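Local coordinates for conserved hypothetical protein BatB (Bacteroides thetaiotaomicron, PDB 3IBS) that is of unknown function but carries a von Willebrand factor type A domain that binds magnesium, within a longer, membrane-associated protein, at residues G11-I16 and L66-D71; A26-P31 and V147-G152; G127-A132 and A185-G190; S143-G148 and K203-E208. All blocks are in the same frame, centred on the assembly; numbering follows the deposited sequence.

Contact 1 of 4, residues G11-I16 and L66-D71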
loop_
_atom_site.group_PDB
_atom_site.type_symbol
_atom_site.label_atom_id
_atom_site.label_comp_id
_atom_site.label_asym_id
_atom_site.label_seq_id
_atom_site.Cartn_x
_atom_site.Cartn_y
_atom_site.Cartn_z
ATOM N N GLY A 11 22.944 -36.611 -11.835
ATOM C CA GLY A 11 21.665 -35.979 -11.486
ATOM C C GLY A 11 21.558 -35.590 -10.018
ATOM O O GLY A 11 22.098 -36.271 -9.150
ATOM N N VAL A 12 20.863 -34.489 -9.735
ATOM C CA VAL A 12 20.608 -34.097 -8.353
ATOM C C VAL A 12 19.114 -34.112 -8.047
ATOM O O VAL A 12 18.296 -34.275 -8.953
ATOM C CB VAL A 12 21.239 -32.721 -7.987
ATOM C CG1 VAL A 12 22.739 -32.786 -8.176
ATOM C CG2 VAL A 12 20.648 -31.589 -8.812
ATOM N N GLU A 13 18.791 -33.982 -6.763
ATOM C CA GLU A 13 17.433 -33.898 -6.289
ATOM C C GLU A 13 17.249 -32.545 -5.600
ATOM O O GLU A 13 18.023 -32.173 -4.696
ATOM C CB GLU A 13 17.126 -35.058 -5.350
ATOM C CG GLU A 13 17.250 -36.441 -6.041
ATOM C CD GLU A 13 16.953 -37.644 -5.139
ATOM O OE1 GLU A 13 16.632 -37.492 -3.935
ATOM O OE2 GLU A 13 17.057 -38.781 -5.666
ATOM N N VAL A 14 16.237 -31.804 -6.051
ATOM C CA VAL A 14 15.994 -30.448 -5.563
ATOM C C VAL A 14 14.548 -30.358 -5.053
ATOM O O VAL A 14 13.594 -30.645 -5.797
ATOM C CB VAL A 14 16.236 -29.390 -6.686
ATOM C CG1 VAL A 14 15.831 -27.984 -6.210
ATOM C CG2 VAL A 14 17.688 -29.384 -7.134
ATOM N N ILE A 15 14.386 -30.004 -3.782
ATOM C CA ILE A 15 13.053 -29.763 -3.260
ATOM C C ILE A 15 12.873 -28.300 -2.898
ATOM O O ILE A 15 13.656 -27.731 -2.139
ATOM C CB ILE A 15 12.716 -30.701 -2.076
ATOM C CG1 ILE A 15 12.633 -32.152 -2.599
ATOM C CG2 ILE A 15 11.376 -30.309 -1.458
ATOM C CD1 ILE A 15 12.533 -33.205 -1.500
ATOM N N ILE A 16 11.845 -27.675 -3.466
ATOM C CA ILE A 16 11.588 -26.269 -3.170
ATOM C C ILE A 16 10.546 -26.165 -2.067
ATOM O O ILE A 16 9.516 -26.827 -2.127
ATOM C CB ILE A 16 11.090 -25.533 -4.420
ATOM C CG1 ILE A 16 12.229 -25.524 -5.451
ATOM C CG2 ILE A 16 10.656 -24.058 -4.055
ATOM C CD1 ILE A 16 11.779 -25.857 -6.787
ATOM N N LEU A 66 4.246 -31.205 -4.725
ATOM C CA LEU A 66 4.734 -32.031 -5.824
ATOM C C LEU A 66 5.745 -33.047 -5.285
ATOM O O LEU A 66 6.792 -32.662 -4.785
ATOM C CB LEU A 66 5.367 -31.153 -6.910
ATOM C CG LEU A 66 6.024 -31.869 -8.098
ATOM C CD1 LEU A 66 4.958 -32.384 -9.103
ATOM C CD2 LEU A 66 7.027 -30.950 -8.771
ATOM N N PRO A 67 5.422 -34.355 -5.372
ATOM C CA PRO A 67 6.382 -35.395 -4.992
ATOM C C PRO A 67 7.525 -35.375 -5.981
ATOM O O PRO A 67 7.335 -35.001 -7.160
ATOM C CB PRO A 67 5.568 -36.711 -5.094
ATOM C CG PRO A 67 4.125 -36.261 -4.976
ATOM C CD PRO A 67 4.115 -34.931 -5.742
ATOM N N ILE A 68 8.712 -35.713 -5.483
ATOM C CA ILE A 68 9.942 -35.627 -6.255
ATOM C C ILE A 68 9.808 -36.377 -7.587
ATOM O O ILE A 68 9.396 -37.542 -7.614
ATOM C CB ILE A 68 11.152 -36.123 -5.414
ATOM C CG1 ILE A 68 12.457 -35.862 -6.159
ATOM C CG2 ILE A 68 11.022 -37.618 -5.035
ATOM C CD1 ILE A 68 13.579 -35.309 -5.274
ATOM N N THR A 69 10.137 -35.705 -8.687
ATOM C CA THR A 69 9.823 -36.233 -10.015
ATOM C C THR A 69 10.784 -35.687 -11.070
ATOM O O THR A 69 11.335 -34.589 -10.921
ATOM C CB THR A 69 8.330 -35.932 -10.422
ATOM O OG1 THR A 69 7.989 -36.620 -11.646
ATOM C CG2 THR A 69 8.058 -34.393 -10.566
ATOM N N SER A 70 10.972 -36.456 -12.138
ATOM C CA SER A 70 11.713 -35.987 -13.298
ATOM C C SER A 70 10.744 -35.414 -14.347
ATOM O O SER A 70 11.163 -34.982 -15.414
ATOM C CB SER A 70 12.569 -37.138 -13.896
ATOM O OG SER A 70 11.745 -38.242 -14.240
ATOM N N ASP A 71 9.445 -35.405 -14.032
ATOM C CA ASP A 71 8.427 -34.955 -14.984
ATOM C C ASP A 71 8.283 -33.424 -14.900
ATOM O O ASP A 71 7.487 -32.913 -14.085
ATOM C CB ASP A 71 7.084 -35.632 -14.690
ATOM C CG ASP A 71 5.992 -35.256 -15.695
ATOM O OD1 ASP A 71 6.213 -34.361 -16.540
ATOM O OD2 ASP A 71 4.889 -35.865 -15.629
#

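Contact 2 of 4, residues A26-P31 and V147-G152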
loop_
_atom_site.group_PDB
_atom_site.type_symbol
_atom_site.label_atom_id
_atom_site.label_comp_id
_atom_site.label_asym_id
_atom_site.label_seq_id
_atom_site.Cartn_x
_atom_site.Cartn_y
_atom_site.Cartn_z
ATOM N N ALA A 26 2.210 -9.520 -0.870
ATOM C CA ALA A 26 2.770 -8.165 -0.993
ATOM C C ALA A 26 3.367 -7.992 -2.398
ATOM O O ALA A 26 3.864 -8.963 -2.995
ATOM C CB ALA A 26 3.809 -7.900 0.050
ATOM N N GLN A 27 3.309 -6.762 -2.906
ATOM C CA GLN A 27 3.699 -6.461 -4.288
ATOM C C GLN A 27 4.924 -5.535 -4.381
ATOM O O GLN A 27 5.015 -4.684 -5.284
ATOM C CB GLN A 27 2.489 -5.918 -5.092
ATOM C CG GLN A 27 1.360 -6.967 -5.234
ATOM C CD GLN A 27 0.190 -6.519 -6.139
ATOM O OE1 GLN A 27 0.242 -5.472 -6.763
ATOM N NE2 GLN A 27 -0.867 -7.327 -6.193
ATOM N N ASP A 28 5.856 -5.711 -3.441
ATOM C CA ASP A 28 7.153 -5.005 -3.439
ATOM C C ASP A 28 8.207 -5.670 -4.328
ATOM O O ASP A 28 9.309 -5.150 -4.510
ATOM C CB ASP A 28 7.693 -4.797 -2.004
ATOM C CG ASP A 28 7.788 -6.084 -1.195
ATOM O OD1 ASP A 28 7.262 -7.148 -1.601
ATOM O OD2 ASP A 28 8.387 -6.011 -0.103
ATOM N N VAL A 29 7.868 -6.831 -4.864
ATOM C CA VAL A 29 8.592 -7.395 -5.995
ATOM C C VAL A 29 7.497 -7.803 -6.981
ATOM O O VAL A 29 6.405 -8.187 -6.565
ATOM C CB VAL A 29 9.550 -8.553 -5.578
ATOM C CG1 VAL A 29 8.789 -9.734 -5.063
ATOM C CG2 VAL A 29 10.454 -8.984 -6.754
ATOM N N GLN A 30 7.768 -7.660 -8.274
ATOM C CA GLN A 30 6.733 -7.763 -9.300
ATOM C C GLN A 30 6.566 -9.175 -9.862
ATOM O O GLN A 30 7.555 -9.857 -10.067
ATOM C CB GLN A 30 7.060 -6.804 -10.435
ATOM C CG GLN A 30 7.054 -5.368 -9.978
ATOM C CD GLN A 30 5.685 -4.961 -9.480
ATOM O OE1 GLN A 30 4.709 -4.948 -10.246
ATOM N NE2 GLN A 30 5.594 -4.646 -8.198
ATOM N N PRO A 31 5.313 -9.615 -10.104
ATOM C CA PRO A 31 4.031 -8.964 -9.780
ATOM C C PRO A 31 3.633 -9.045 -8.297
ATOM O O PRO A 31 2.849 -8.218 -7.830
ATOM C CB PRO A 31 3.002 -9.737 -10.629
ATOM C CG PRO A 31 3.793 -10.600 -11.558
ATOM C CD PRO A 31 5.116 -10.831 -10.914
ATOM N N VAL A 147 12.581 -13.067 -0.413
ATOM C CA VAL A 147 11.776 -12.231 -1.286
ATOM C C VAL A 147 11.199 -11.075 -0.490
ATOM O O VAL A 147 10.748 -11.255 0.640
ATOM C CB VAL A 147 10.607 -13.031 -1.923
ATOM C CG1 VAL A 147 10.284 -12.498 -3.313
ATOM C CG2 VAL A 147 10.947 -14.486 -1.988
ATOM N N GLY A 148 11.211 -9.889 -1.090
ATOM C CA GLY A 148 10.545 -8.733 -0.518
ATOM C C GLY A 148 11.531 -7.668 -0.086
ATOM O O GLY A 148 12.736 -7.867 -0.186
HETATM N N MSE A 149 11.026 -6.522 0.363
HETATM C CA MSE A 149 11.900 -5.446 0.807
HETATM C C MSE A 149 11.984 -5.482 2.337
HETATM O O MSE A 149 10.958 -5.572 3.012
HETATM C CB MSE A 149 11.383 -4.075 0.333
HETATM C CG MSE A 149 11.339 -3.823 -1.187
HETATM SE SE MSE A 149 10.358 -2.139 -1.532
HETATM C CE MSE A 149 10.221 -2.179 -3.490
ATOM N N PRO A 150 13.206 -5.419 2.871
ATOM C CA PRO A 150 13.438 -5.282 4.325
ATOM C C PRO A 150 12.696 -4.067 4.928
ATOM O O PRO A 150 12.284 -4.113 6.090
ATOM C CB PRO A 150 14.960 -5.051 4.424
ATOM C CG PRO A 150 15.517 -5.621 3.154
ATOM C CD PRO A 150 14.473 -5.422 2.108
ATOM N N GLU A 151 12.528 -3.009 4.122
ATOM C CA GLU A 151 11.890 -1.757 4.527
ATOM C C GLU A 151 10.350 -1.855 4.640
ATOM O O GLU A 151 9.723 -0.941 5.170
ATOM C CB GLU A 151 12.282 -0.595 3.572
ATOM C CG GLU A 151 13.811 -0.416 3.271
ATOM C CD GLU A 151 14.390 -1.395 2.210
ATOM O OE1 GLU A 151 13.645 -2.183 1.591
ATOM O OE2 GLU A 151 15.623 -1.382 1.993
ATOM N N GLY A 152 9.741 -2.940 4.144
ATOM C CA GLY A 152 8.327 -3.209 4.417
ATOM C C GLY A 152 7.349 -2.861 3.292
ATOM O O GLY A 152 7.551 -1.901 2.534
#

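Contact 3 of 4, residues G127-A132 and A185-G190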
loop_
_atom_site.group_PDB
_atom_site.type_symbol
_atom_site.label_atom_id
_atom_site.label_comp_id
_atom_site.label_asym_id
_atom_site.label_seq_id
_atom_site.Cartn_x
_atom_site.Cartn_y
_atom_site.Cartn_z
ATOM N N GLY A 127 13.037 -23.098 15.152
ATOM C CA GLY A 127 13.102 -24.445 14.617
ATOM C C GLY A 127 13.800 -24.515 13.258
ATOM O O GLY A 127 14.434 -25.523 12.933
ATOM N N ALA A 128 13.695 -23.457 12.459
ATOM C CA ALA A 128 14.239 -23.487 11.092
ATOM C C ALA A 128 15.745 -23.738 11.042
ATOM O O ALA A 128 16.216 -24.504 10.210
ATOM C CB ALA A 128 13.895 -22.207 10.327
ATOM N N VAL A 129 16.494 -23.077 11.911
ATOM C CA VAL A 129 17.947 -23.178 11.890
ATOM C C VAL A 129 18.412 -24.597 12.320
ATOM O O VAL A 129 19.331 -25.173 11.713
ATOM C CB VAL A 129 18.574 -22.048 12.770
ATOM C CG1 VAL A 129 20.007 -22.284 13.004
ATOM C CG2 VAL A 129 18.327 -20.650 12.125
ATOM N N GLU A 130 17.762 -25.153 13.353
ATOM C CA GLU A 130 17.997 -26.530 13.787
ATOM C C GLU A 130 17.632 -27.511 12.673
ATOM O O GLU A 130 18.381 -28.447 12.381
ATOM C CB GLU A 130 17.152 -26.843 15.025
ATOM C CG GLU A 130 17.416 -25.910 16.256
ATOM C CD GLU A 130 16.411 -24.733 16.406
ATOM O OE1 GLU A 130 16.161 -23.950 15.416
ATOM O OE2 GLU A 130 15.888 -24.596 17.553
ATOM N N ALA A 131 16.475 -27.293 12.045
ATOM C CA ALA A 131 16.051 -28.118 10.927
ATOM C C ALA A 131 17.075 -28.092 9.782
ATOM O O ALA A 131 17.381 -29.136 9.184
ATOM C CB ALA A 131 14.680 -27.676 10.430
ATOM N N ALA A 132 17.605 -26.909 9.483
ATOM C CA ALA A 132 18.575 -26.756 8.386
ATOM C C ALA A 132 19.901 -27.439 8.711
ATOM O O ALA A 132 20.532 -28.041 7.837
ATOM C CB ALA A 132 18.811 -25.277 8.052
ATOM N N ALA A 185 20.398 -20.400 5.842
ATOM C CA ALA A 185 21.257 -20.817 4.732
ATOM C C ALA A 185 22.669 -21.159 5.199
ATOM O O ALA A 185 23.291 -22.102 4.687
ATOM C CB ALA A 185 21.308 -19.747 3.667
ATOM N N LYS A 186 23.201 -20.365 6.134
ATOM C CA LYS A 186 24.539 -20.642 6.658
ATOM C C LYS A 186 24.639 -22.036 7.307
ATOM O O LYS A 186 25.491 -22.851 6.929
ATOM C CB LYS A 186 25.017 -19.565 7.632
ATOM C CG LYS A 186 26.521 -19.765 8.010
ATOM C CD LYS A 186 27.066 -18.591 8.765
ATOM C CE LYS A 186 28.514 -18.823 9.183
ATOM N NZ LYS A 186 29.000 -17.728 10.064
ATOM N N ASP A 187 23.764 -22.296 8.274
ATOM C CA ASP A 187 23.760 -23.558 8.992
ATOM C C ASP A 187 23.332 -24.720 8.099
ATOM O O ASP A 187 23.704 -25.862 8.346
ATOM C CB ASP A 187 22.869 -23.463 10.227
ATOM C CG ASP A 187 23.462 -22.555 11.314
ATOM O OD1 ASP A 187 24.477 -21.845 11.071
ATOM O OD2 ASP A 187 22.902 -22.555 12.420
ATOM N N GLY A 188 22.555 -24.407 7.057
ATOM C CA GLY A 188 22.148 -25.388 6.066
ATOM C C GLY A 188 23.182 -25.633 4.978
ATOM O O GLY A 188 22.968 -26.479 4.108
ATOM N N LYS A 189 24.287 -24.884 5.012
ATOM C CA LYS A 189 25.401 -25.065 4.071
ATOM C C LYS A 189 25.022 -24.768 2.612
ATOM O O LYS A 189 25.618 -25.304 1.672
ATOM C CB LYS A 189 26.021 -26.472 4.207
ATOM C CG LYS A 189 26.538 -26.816 5.614
ATOM C CD LYS A 189 27.854 -26.124 5.914
ATOM C CE LYS A 189 28.505 -26.631 7.213
ATOM N NZ LYS A 189 27.824 -26.055 8.428
ATOM N N GLY A 190 24.034 -23.892 2.424
ATOM C CA GLY A 190 23.658 -23.455 1.097
ATOM C C GLY A 190 23.989 -21.990 0.931
ATOM O O GLY A 190 24.878 -21.464 1.602
#

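Contact 4 of 4, residues S143-G148 and K203-E208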
loop_
_atom_site.group_PDB
_atom_site.type_symbol
_atom_site.label_atom_id
_atom_site.label_comp_id
_atom_site.label_asym_id
_atom_site.label_seq_id
_atom_site.Cartn_x
_atom_site.Cartn_y
_atom_site.Cartn_z
ATOM N N SER A 143 19.408 -23.902 0.929
ATOM C CA SER A 143 19.540 -22.514 0.469
ATOM C C SER A 143 18.262 -21.731 0.711
ATOM O O SER A 143 17.188 -22.322 0.824
ATOM C CB SER A 143 19.918 -22.429 -1.026
ATOM O OG SER A 143 21.245 -22.888 -1.231
ATOM N N VAL A 144 18.389 -20.398 0.790
ATOM C CA VAL A 144 17.231 -19.521 1.036
ATOM C C VAL A 144 17.252 -18.334 0.070
ATOM O O VAL A 144 18.271 -17.636 -0.058
ATOM C CB VAL A 144 17.185 -18.987 2.497
ATOM C CG1 VAL A 144 15.925 -18.154 2.745
ATOM C CG2 VAL A 144 17.259 -20.134 3.508
ATOM N N LEU A 145 16.125 -18.141 -0.608
ATOM C CA LEU A 145 15.896 -17.022 -1.495
ATOM C C LEU A 145 14.931 -16.122 -0.775
ATOM O O LEU A 145 13.779 -16.505 -0.493
ATOM C CB LEU A 145 15.309 -17.510 -2.824
ATOM C CG LEU A 145 16.226 -18.136 -3.888
ATOM C CD1 LEU A 145 17.342 -18.995 -3.347
ATOM C CD2 LEU A 145 15.419 -18.899 -4.978
ATOM N N GLY A 146 15.416 -14.935 -0.428
ATOM C CA GLY A 146 14.643 -14.028 0.408
ATOM C C GLY A 146 13.904 -13.086 -0.519
ATOM O O GLY A 146 14.525 -12.399 -1.319
ATOM N N VAL A 147 12.581 -13.067 -0.413
ATOM C CA VAL A 147 11.776 -12.231 -1.286
ATOM C C VAL A 147 11.199 -11.075 -0.490
ATOM O O VAL A 147 10.748 -11.255 0.640
ATOM C CB VAL A 147 10.607 -13.031 -1.923
ATOM C CG1 VAL A 147 10.284 -12.498 -3.313
ATOM C CG2 VAL A 147 10.947 -14.486 -1.988
ATOM N N GLY A 148 11.211 -9.889 -1.090
ATOM C CA GLY A 148 10.545 -8.733 -0.518
ATOM C C GLY A 148 11.531 -7.668 -0.086
ATOM O O GLY A 148 12.736 -7.867 -0.186
ATOM N N LYS A 203 19.491 -17.081 -11.383
ATOM C CA LYS A 203 20.745 -17.509 -11.966
ATOM C C LYS A 203 21.746 -17.926 -10.893
ATOM O O LYS A 203 22.481 -18.885 -11.085
ATOM C CB LYS A 203 21.320 -16.426 -12.862
ATOM C CG LYS A 203 20.634 -16.327 -14.218
ATOM C CD LYS A 203 21.320 -15.288 -15.056
ATOM C CE LYS A 203 21.284 -13.946 -14.341
ATOM N NZ LYS A 203 22.488 -13.144 -14.647
ATOM N N ALA A 204 21.762 -17.214 -9.766
ATOM C CA ALA A 204 22.603 -17.608 -8.649
ATOM C C ALA A 204 22.246 -19.016 -8.153
ATOM O O ALA A 204 23.132 -19.845 -7.962
ATOM C CB ALA A 204 22.544 -16.587 -7.515
ATOM N N ILE A 205 20.960 -19.294 -7.961
ATOM C CA ILE A 205 20.561 -20.581 -7.429
ATOM C C ILE A 205 20.782 -21.691 -8.461
ATOM O O ILE A 205 21.276 -22.752 -8.110
ATOM C CB ILE A 205 19.114 -20.571 -6.814
ATOM C CG1 ILE A 205 18.901 -21.770 -5.870
ATOM C CG2 ILE A 205 18.043 -20.554 -7.886
ATOM C CD1 ILE A 205 19.888 -21.820 -4.673
ATOM N N SER A 206 20.472 -21.437 -9.734
ATOM C CA SER A 206 20.731 -22.441 -10.769
ATOM C C SER A 206 22.232 -22.750 -10.886
ATOM O O SER A 206 22.619 -23.885 -11.188
ATOM C CB SER A 206 20.144 -22.025 -12.125
ATOM O OG SER A 206 18.720 -22.149 -12.126
ATOM N N GLN A 207 23.065 -21.742 -10.629
ATOM C CA GLN A 207 24.507 -21.909 -10.621
ATOM C C GLN A 207 24.919 -22.824 -9.481
ATOM O O GLN A 207 25.750 -23.709 -9.664
ATOM C CB GLN A 207 25.209 -20.542 -10.501
ATOM C CG GLN A 207 26.727 -20.594 -10.250
ATOM C CD GLN A 207 27.470 -21.449 -11.273
ATOM O OE1 GLN A 207 28.238 -22.355 -10.913
ATOM N NE2 GLN A 207 27.233 -21.176 -12.557
ATOM N N GLU A 208 24.332 -22.594 -8.307
ATOM C CA GLU A 208 24.605 -23.399 -7.115
ATOM C C GLU A 208 24.209 -24.856 -7.347
ATOM O O GLU A 208 24.955 -25.776 -6.991
ATOM C CB GLU A 208 23.873 -22.812 -5.902
ATOM C CG GLU A 208 23.946 -23.651 -4.635
ATOM C CD GLU A 208 25.348 -23.745 -4.040
ATOM O OE1 GLU A 208 26.230 -22.940 -4.421
ATOM O OE2 GLU A 208 25.565 -24.628 -3.177
#

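Contact 1 of 4, residues G11-I16 and L66-D71
An apolar side-chain contact joins I68, from the end of strand 62-69, to E13 and I15 on strand 13-19, across the strand 52-58 that separates the two in the sheet. No hydrogen bond links the segments; one methyl group does the touching. I68 CD1 rests against E13 CB at 3.6 Å and E13 CG at 3.9 Å, end-on to the flank of the extended chain, which the isoleucine crosses at about a right angle. I68 gets this reach from a CG1 that stands anti to the backbone N (chi1 -173°), which sends CD1 out from the corner of its own chain. Further along the strand, I15 CG1 meets the same methyl at 4.2 Å.

The buried carboxylate of E13 has its own partners: E13 OE1 forms a salt bridge with R113, and E13 OE2 is hydrogen-bonded to T106. Its charge is therefore probably well compensated, while its methylene groups serve as apolar surface for I68. Past the contact, D71 N donates to T69 OG1 at 3.0 Å, an ST turn, and D71 then caps the helix 72-80. An antiparallel edge strand that closes one side of an otherwise parallel central sheet and runs on into a helix is characteristic of the von Willebrand factor type A fold.

Contact 2 of 4, residues A26-P31 and V147-G152
The carboxylate of D28 turns one face to the segment 147-152. From that side the amide of M149 comes down on D28 OD2, with the selenomethionine chain beside it; G148 CA stands above the plane there too, but out beyond the oxygen edge, 3.5 Å from D28 OD2. The bond from M149 N to D28 OD2 is 2.7 Å long and nearly straight (161° at the hydrogen), yet it arrives 53° out of the carboxylate plane. D28 OD2 also forms a salt bridge with R33, at the start of helix 33-46, so this buried oxygen is gripped twice. An asparagine in place of D28 would probably weaken the grip on R33, whose positive charge would lose its mate.

Two further contacts rest on side chains modelled in two conformers and are less certain: M149 SE lies 3.8 Å from D28 CB, and V29 CG1 meets V147 CG1 at 3.6 Å, the two valines crossing at about a right angle.

R165 of the second subunit bonds to the carbonyls of E151 and G152, in the type I turn closed by G152 N to M149 O. S21 and S23 hold magnesium here, with the D120 side chain about 6 Å from G148 and the side chains of S23 and D28 about 8 Å apart. Loops so placed at the C-terminal ends of the parallel strands are consistent with the metal-ion-dependent adhesion site of von Willebrand A domains.

Contact 3 of 4, residues G127-A132 and A185-G190
D187, in the last turn of helix 178-187, reaches V129 with its side chain. D187 OD2 lies 3.0 Å from V129 CG1, too close for a carbon and an oxygen, so the exact placing of the carboxylate is doubtful; it is clear only that the two side chains meet at a slant at the partly exposed edge of the contact. The valine offers CG1 here because its chi1 of 168° turns that methyl to the side opposite its own amide nitrogen.

G188 follows and brings the backbones together, its CA 4.5 Å from A132 CA. Two atoms of A132 meet it: A132 O receives a CA-H...O contact from G188 CA at 3.6 Å, with 150° at the hydrogen, and A132 CB packs 3.9 Å from the same G188 CA. A side chain on G188 would be pressed tightly against that alanine methyl, so the small residues on both sides are what permit the approach.

At K189 the backbone takes positive phi (64°) and ends the helix in a Schellman motif, K189 N bonding to K186 O and G190 N to A185 O. The chain turns at G190 and enters strand 191-195. Helix 128-136 packs against two others: A128 packs on I94 and A131 on I98 of helix 94-102, while V129 and A132 also lean on I184 of helix 178-187. G188 is meanwhile tied by backbone bonding to V142, in strand 140-147.

Contact 4 of 4, residues S143-G148 and K203-E208
Apolar packing carries this contact, and I205 is its centre. From helix 200-214 the tip of the isoleucine drops onto strand 140-147, where I205 CD1 meets S143 CB at 3.7 Å and L145 CD1 at 4.0 Å. S143 and L145 lie two residues apart on the strand and face the helix together, so the methyl touches both. With chi1 at -161°, CG1 of I205 swings away from the backbone N and carries CD1 down to the strand. The isoleucine and leucine side chains cross obliquely, with I205 CG1 also 4.1 Å from L145 CD1. I116, on the adjacent strand 113-119, touches both L145 and I205, while L40 and L44 of helix 33-46 close in on L145 and I205 respectively.

The one polar side-chain atom at the contact, S143 OG, has its partner outside it. Although 3.9 Å from I205 CD1, S143 OG accepts a hydrogen bond from the backbone N of I191, in the edge strand 191-195; E208 comes no nearer to it than 4.4 Å, from E208 CG to S143 OG. Along the helix, Q207 N bonds to K203 O and E208 N to A204 O.

In backbone terms, helix and strand run antiparallel, at 175°, with axes 10.4 Å apart at their closest, a spacing bridged by side chains alone. V144 points the other way, toward helix 178-187. With no hydrogen bond or salt bridge across it, the contact depends on close apolar fit, which holds the helix on the sheet without directional bonds, while the buried serine hydroxyl is satisfied within the sheet.

How the contacts relate
All four contacts belong to one von Willebrand factor type A domain. Contact 1 closes before contacts 3 and 4 open, while contact 2, starting at 26-31, crosses contact 1 along the chain. Contacts 1 and 2 lie on opposite sides of the chain's centre, their own centres about 28 Å apart; contact 2 lies by the metal site, which contact 4 approaches through the shared V147 and G148. Contacts 1 and 4 reach the same sheet, about 17 Å between centres. Contact 4 also touches contact 3, where G190 CA lies 3.4 Å from S143 OG. Strand 140-147 thus connects the helix packing to the metal-site loops.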